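Long-range contacts in acetyl-CoA C-acetyltransferase (Syntrophomonas wolfei subsp. wolfei, PDB 7N7Z), which probably catalyses the thiolase reaction, the condensation of two acetyl-CoA molecules into acetoacetyl-CoA and its reverse, the thiolytic cleavage: residues Val10-Ala14 against Ala40-Ala45; Lys274-Lys278 against Ile368-Tyr372. All coordinates share one frame; numbering follows the deposited sequence.

Interaction 1: Val10-Ala14 against Ala40-Ala45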
loop_
_atom_site.group_PDB
_atom_site.type_symbol
_atom_site.label_atom_id
_atom_site.label_comp_id
_atom_site.label_asym_id
_atom_site.label_seq_id
_atom_site.Cartn_x
_atom_site.Cartn_y
_atom_site.Cartn_z
ATOM N N VAL B 10 22.923 31.856 22.604
ATOM C CA VAL B 10 23.179 30.500 22.132
ATOM C C VAL B 10 24.507 30.046 22.719
ATOM O O VAL B 10 25.503 30.776 22.651
ATOM C CB VAL B 10 23.205 30.428 20.595
ATOM C CG1 VAL B 10 23.236 28.977 20.134
ATOM C CG2 VAL B 10 22.011 31.162 20.009
ATOM N N VAL B 11 24.522 28.845 23.289
ATOM C CA VAL B 11 25.707 28.330 23.960
ATOM C C VAL B 11 26.334 27.152 23.224
ATOM O O VAL B 11 27.539 26.909 23.398
ATOM C CB VAL B 11 25.388 27.940 25.419
ATOM C CG1 VAL B 11 26.639 27.476 26.143
ATOM C CG2 VAL B 11 24.763 29.116 26.153
ATOM N N GLY B 12 25.577 26.424 22.418
ATOM C CA GLY B 12 26.125 25.314 21.658
ATOM C C GLY B 12 25.379 25.157 20.354
ATOM O O GLY B 12 24.173 25.413 20.274
ATOM N N MET B 13 26.106 24.736 19.319
ATOM C CA MET B 13 25.537 24.591 17.986
ATOM C C MET B 13 26.249 23.466 17.256
ATOM O O MET B 13 27.466 23.309 17.380
ATOM C CB MET B 13 25.664 25.890 17.183
ATOM C CG MET B 13 24.920 27.063 17.789
ATOM S SD MET B 13 25.117 28.567 16.822
ATOM C CE MET B 13 23.607 28.548 15.873
ATOM N N ALA B 14 25.487 22.694 16.484
ATOM C CA ALA B 14 26.057 21.592 15.723
ATOM C C ALA B 14 25.083 21.184 14.630
ATOM O O ALA B 14 23.876 21.422 14.722
ATOM C CB ALA B 14 26.379 20.393 16.621
ATOM N N ALA B 40 25.824 16.725 20.146
ATOM C CA ALA B 40 26.945 17.595 19.815
ATOM C C ALA B 40 26.735 18.993 20.380
ATOM O O ALA B 40 27.624 19.553 21.031
ATOM C CB ALA B 40 27.135 17.650 18.299
ATOM N N ALA B 41 25.558 19.573 20.145
ATOM C CA ALA B 41 25.286 20.911 20.659
ATOM C C ALA B 41 25.345 20.939 22.182
ATOM O O ALA B 41 25.880 21.885 22.771
ATOM C CB ALA B 41 23.923 21.393 20.163
ATOM N N ILE B 42 24.809 19.906 22.835
ATOM C CA ILE B 42 24.781 19.882 24.295
ATOM C C ILE B 42 26.196 19.789 24.852
ATOM O O ILE B 42 26.564 20.517 25.782
ATOM C CB ILE B 42 23.901 18.725 24.801
ATOM C CG1 ILE B 42 22.427 19.021 24.508
ATOM C CG2 ILE B 42 24.123 18.505 26.294
ATOM C CD1 ILE B 42 21.496 17.854 24.776
ATOM N N GLU B 43 27.011 18.888 24.300
ATOM C CA GLU B 43 28.386 18.762 24.766
ATOM C C GLU B 43 29.158 20.055 24.537
ATOM O O GLU B 43 29.882 20.525 25.422
ATOM C CB GLU B 43 29.085 17.603 24.060
ATOM C CG GLU B 43 30.513 17.405 24.529
ATOM C CD GLU B 43 31.492 18.292 23.786
ATOM O OE1 GLU B 43 32.196 19.097 24.425
ATOM O OE2 GLU B 43 31.576 18.161 22.553
ATOM N N ARG B 44 29.039 20.628 23.337
ATOM C CA ARG B 44 29.779 21.846 23.022
ATOM C C ARG B 44 29.398 22.976 23.968
ATOM O O ARG B 44 30.252 23.773 24.372
ATOM C CB ARG B 44 29.525 22.251 21.571
ATOM C CG ARG B 44 30.132 21.295 20.561
ATOM C CD ARG B 44 29.558 21.501 19.172
ATOM N NE ARG B 44 30.184 20.616 18.197
ATOM C CZ ARG B 44 30.097 20.764 16.882
ATOM N NH1 ARG B 44 29.406 21.755 16.341
ATOM N NH2 ARG B 44 30.720 19.896 16.090
ATOM N N ALA B 45 28.117 23.061 24.331
ATOM C CA ALA B 45 27.692 24.069 25.294
ATOM C C ALA B 45 28.279 23.807 26.674
ATOM O O ALA B 45 28.467 24.748 27.454
ATOM C CB ALA B 45 26.165 24.110 25.369
#

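Interaction 2: Lys274-Lys278 against Ile368-Tyr372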
loop_
_atom_site.group_PDB
_atom_site.type_symbol
_atom_site.label_atom_id
_atom_site.label_comp_id
_atom_site.label_asym_id
_atom_site.label_seq_id
_atom_site.Cartn_x
_atom_site.Cartn_y
_atom_site.Cartn_z
ATOM N N LYS B 274 30.118 29.847 28.137
ATOM C CA LYS B 274 30.508 30.854 27.163
ATOM C C LYS B 274 29.358 31.110 26.201
ATOM O O LYS B 274 29.039 30.227 25.389
ATOM C CB LYS B 274 31.750 30.394 26.398
ATOM C CG LYS B 274 32.276 31.402 25.380
ATOM C CD LYS B 274 32.290 30.828 23.968
ATOM C CE LYS B 274 33.666 30.313 23.576
ATOM N NZ LYS B 274 33.626 29.569 22.281
ATOM N N PRO B 275 28.707 32.275 26.243
ATOM C CA PRO B 275 27.666 32.567 25.248
ATOM C C PRO B 275 28.286 32.880 23.894
ATOM O O PRO B 275 29.158 33.745 23.780
ATOM C CB PRO B 275 26.937 33.780 25.835
ATOM C CG PRO B 275 27.952 34.448 26.696
ATOM C CD PRO B 275 28.847 33.360 27.233
ATOM N N LEU B 276 27.830 32.165 22.864
ATOM C CA LEU B 276 28.407 32.326 21.533
ATOM C C LEU B 276 27.865 33.563 20.826
ATOM O O LEU B 276 28.630 34.312 20.210
ATOM C CB LEU B 276 28.146 31.073 20.698
ATOM C CG LEU B 276 28.495 29.749 21.382
ATOM C CD1 LEU B 276 28.286 28.573 20.443
ATOM C CD2 LEU B 276 29.924 29.776 21.888
ATOM N N MET B 277 26.556 33.794 20.893
ATOM C CA MET B 277 25.979 35.009 20.336
ATOM C C MET B 277 24.605 35.223 20.955
ATOM O O MET B 277 24.030 34.320 21.569
ATOM C CB MET B 277 25.904 34.945 18.806
ATOM C CG MET B 277 25.025 33.844 18.254
ATOM S SD MET B 277 24.943 33.905 16.453
ATOM C CE MET B 277 24.127 32.352 16.094
ATOM N N LYS B 278 24.092 36.438 20.789
ATOM C CA LYS B 278 22.866 36.880 21.439
ATOM C C LYS B 278 21.785 37.120 20.397
ATOM O O LYS B 278 22.025 37.793 19.388
ATOM C CB LYS B 278 23.109 38.159 22.245
ATOM C CG LYS B 278 21.842 38.939 22.576
ATOM C CD LYS B 278 22.046 39.871 23.764
ATOM C CE LYS B 278 23.267 40.752 23.569
ATOM N NZ LYS B 278 23.334 41.879 24.540
ATOM N N ILE B 368 21.414 29.239 10.477
ATOM C CA ILE B 368 21.813 29.959 11.683
ATOM C C ILE B 368 23.127 29.401 12.212
ATOM O O ILE B 368 24.033 30.154 12.589
ATOM C CB ILE B 368 20.705 29.886 12.748
ATOM C CG1 ILE B 368 19.469 30.671 12.312
ATOM C CG2 ILE B 368 21.206 30.430 14.072
ATOM C CD1 ILE B 368 18.219 30.259 13.055
ATOM N N VAL B 369 23.253 28.072 12.247
ATOM C CA VAL B 369 24.499 27.448 12.684
ATOM C C VAL B 369 25.649 27.886 11.786
ATOM O O VAL B 369 26.710 28.306 12.263
ATOM C CB VAL B 369 24.352 25.915 12.697
ATOM C CG1 VAL B 369 25.712 25.249 12.856
ATOM C CG2 VAL B 369 23.405 25.477 13.803
ATOM N N SER B 370 25.456 27.790 10.469
ATOM C CA SER B 370 26.514 28.169 9.538
ATOM C C SER B 370 26.816 29.659 9.627
ATOM O O SER B 370 27.980 30.067 9.538
ATOM C CB SER B 370 26.120 27.784 8.115
ATOM O OG SER B 370 26.066 26.376 7.970
ATOM N N MET B 371 25.784 30.485 9.806
ATOM C CA MET B 371 26.000 31.918 9.963
ATOM C C MET B 371 26.985 32.196 11.091
ATOM O O MET B 371 27.984 32.898 10.900
ATOM C CB MET B 371 24.667 32.623 10.227
ATOM C CG MET B 371 24.781 34.133 10.424
ATOM S SD MET B 371 23.370 34.820 11.313
ATOM C CE MET B 371 23.738 34.264 12.971
ATOM N N TYR B 372 26.720 31.647 12.279
ATOM C CA TYR B 372 27.593 31.905 13.419
ATOM C C TYR B 372 29.033 31.512 13.110
ATOM O O TYR B 372 29.958 32.317 13.268
ATOM C CB TYR B 372 27.109 31.147 14.654
ATOM C CG TYR B 372 28.210 30.980 15.679
ATOM C CD1 TYR B 372 28.568 32.030 16.513
ATOM C CD2 TYR B 372 28.909 29.785 15.792
ATOM C CE1 TYR B 372 29.580 31.892 17.441
ATOM C CE2 TYR B 372 29.927 29.639 16.717
ATOM C CZ TYR B 372 30.257 30.695 17.539
ATOM O OH TYR B 372 31.269 30.556 18.461
#

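Interaction 1: Val10-Ala14 against Ala40-Ala45
Arg-44 and Met-13 make the polar link in a strand-on-helix layer of the thiolase fold, where the last turns of helix 30-45 lie on the outer face of the mixed sheet, against strand 8-20. The short axes run at 139° to each other and approach to 6.0 Å, a closeness that small residues permit. Gly-12 is the clearest case: its CA sits 3.6 Å from Ala-41 O, and a side chain there would run into that carbonyl and into Ala-45 CB.

From CB, the chain of Arg-44 sets out with CG opposite the carbonyl carbon (chi1 -68°) and stays extended to NE, which carries it along the strand. CD passes 3.3 Å from Met-13 O; NE and CZ go by the same oxygen at longer range, and NH1 finally donates to it at 2.7 Å, with an N-H...O angle of 150°. The oxygen lies at the guanidinium edge, close to its plane, and receives the N-H on a lone pair. Ala-14 CB rests over a face of the group. NH1 and NH2 also donate to the carbonyls of Glu-202 and Ile-203, so three backbone oxygens hold the guanidinium. A leucine here would probably leave Met-13 O without its strong donor and the Glu-202 and Ile-203 carbonyls without this bridge to the strand.

Alanines and a valine complete the interface. Ala-14 CB meets Ala-40 CB at only 3.3 Å. At the other end Val-11 CG1 presses on Ala-45 CB, and Ala-45 CA lies 3.4 Å from Val-11 O in a CA-H...O contact.

Interaction 2: Lys274-Lys278 against Ile368-Tyr372
Apolar contacts dominate where Met-277 and Leu-276 meet the helical turn Ile-368-Tyr-372. The methionine does most of the reaching. Its CG lies between the backbone N and the carbonyl carbon (chi1 62°), and the chain then runs out extended, delivering the CE methyl among three helix side chains. CE lies 3.5 Å from Tyr-372 CB and also touches Ile-368 CG2. The two methionines meet through their ends: the CE methyl of Met-371 lies 3.7 Å from Met-277 CE and rests against the sulfur of Met-277 as well. Leu-276 works on the far end of the tyrosine, its side chain crossing that of Tyr-372 at about a right angle. Its CB sits 3.7 Å from Tyr-372 CE1, while Leu-276 CD2 lies 3.8 Å from Tyr-372 OH, a plain van der Waals approach to the hydroxyl.

In the fold, this joins the chain leading into strand 277-285 to helix 360-378, of the buried helical layer of the thiolase fold, which packs against this sheet. Met-13 of the adjacent strand 8-20 and Trp-399 of strand 394-400 touch Met-277 as well, so its long side chain is buried between sheet and helix.

The second kind of interaction is Met-aromatic. Met-277 SD stands 5.3 Å from the centroid of the Tyr-372 ring, in a direction 71° from the ring normal, an oblique approach. The helix backbone sets the tyrosine CB next to the methionine methyl; with CG anti to the backbone N (chi1 160°), the ring runs out to the strand and its hydroxyl end reaches Leu-276.

How the interactions relate
Strand 8-20 joins the two contacts, with a helix packed on each of its sides in the manner of the layered thiolase fold. Interaction 1 gives helix 30-45; interaction 2 brings in helix 360-378 and strand 277-285, the neighbour of strand 8-20 in the sheet. Their centres are about 10 Å apart. Val-10 O lies 2.7 Å from Leu-276 N and Val-10 N lies 2.9 Å from Met-277 O, probable hydrogen bonds tying the N-terminal thiolase domain to the C-terminal one. Met-13 CE also packs on Val-369 CA at 3.5 Å. The side chain of Ile-368 lies about 12 Å from that of Cys-92, the predicted acyl-thioester nucleophile, whereas interaction 1 sits away from the predicted catalytic residues.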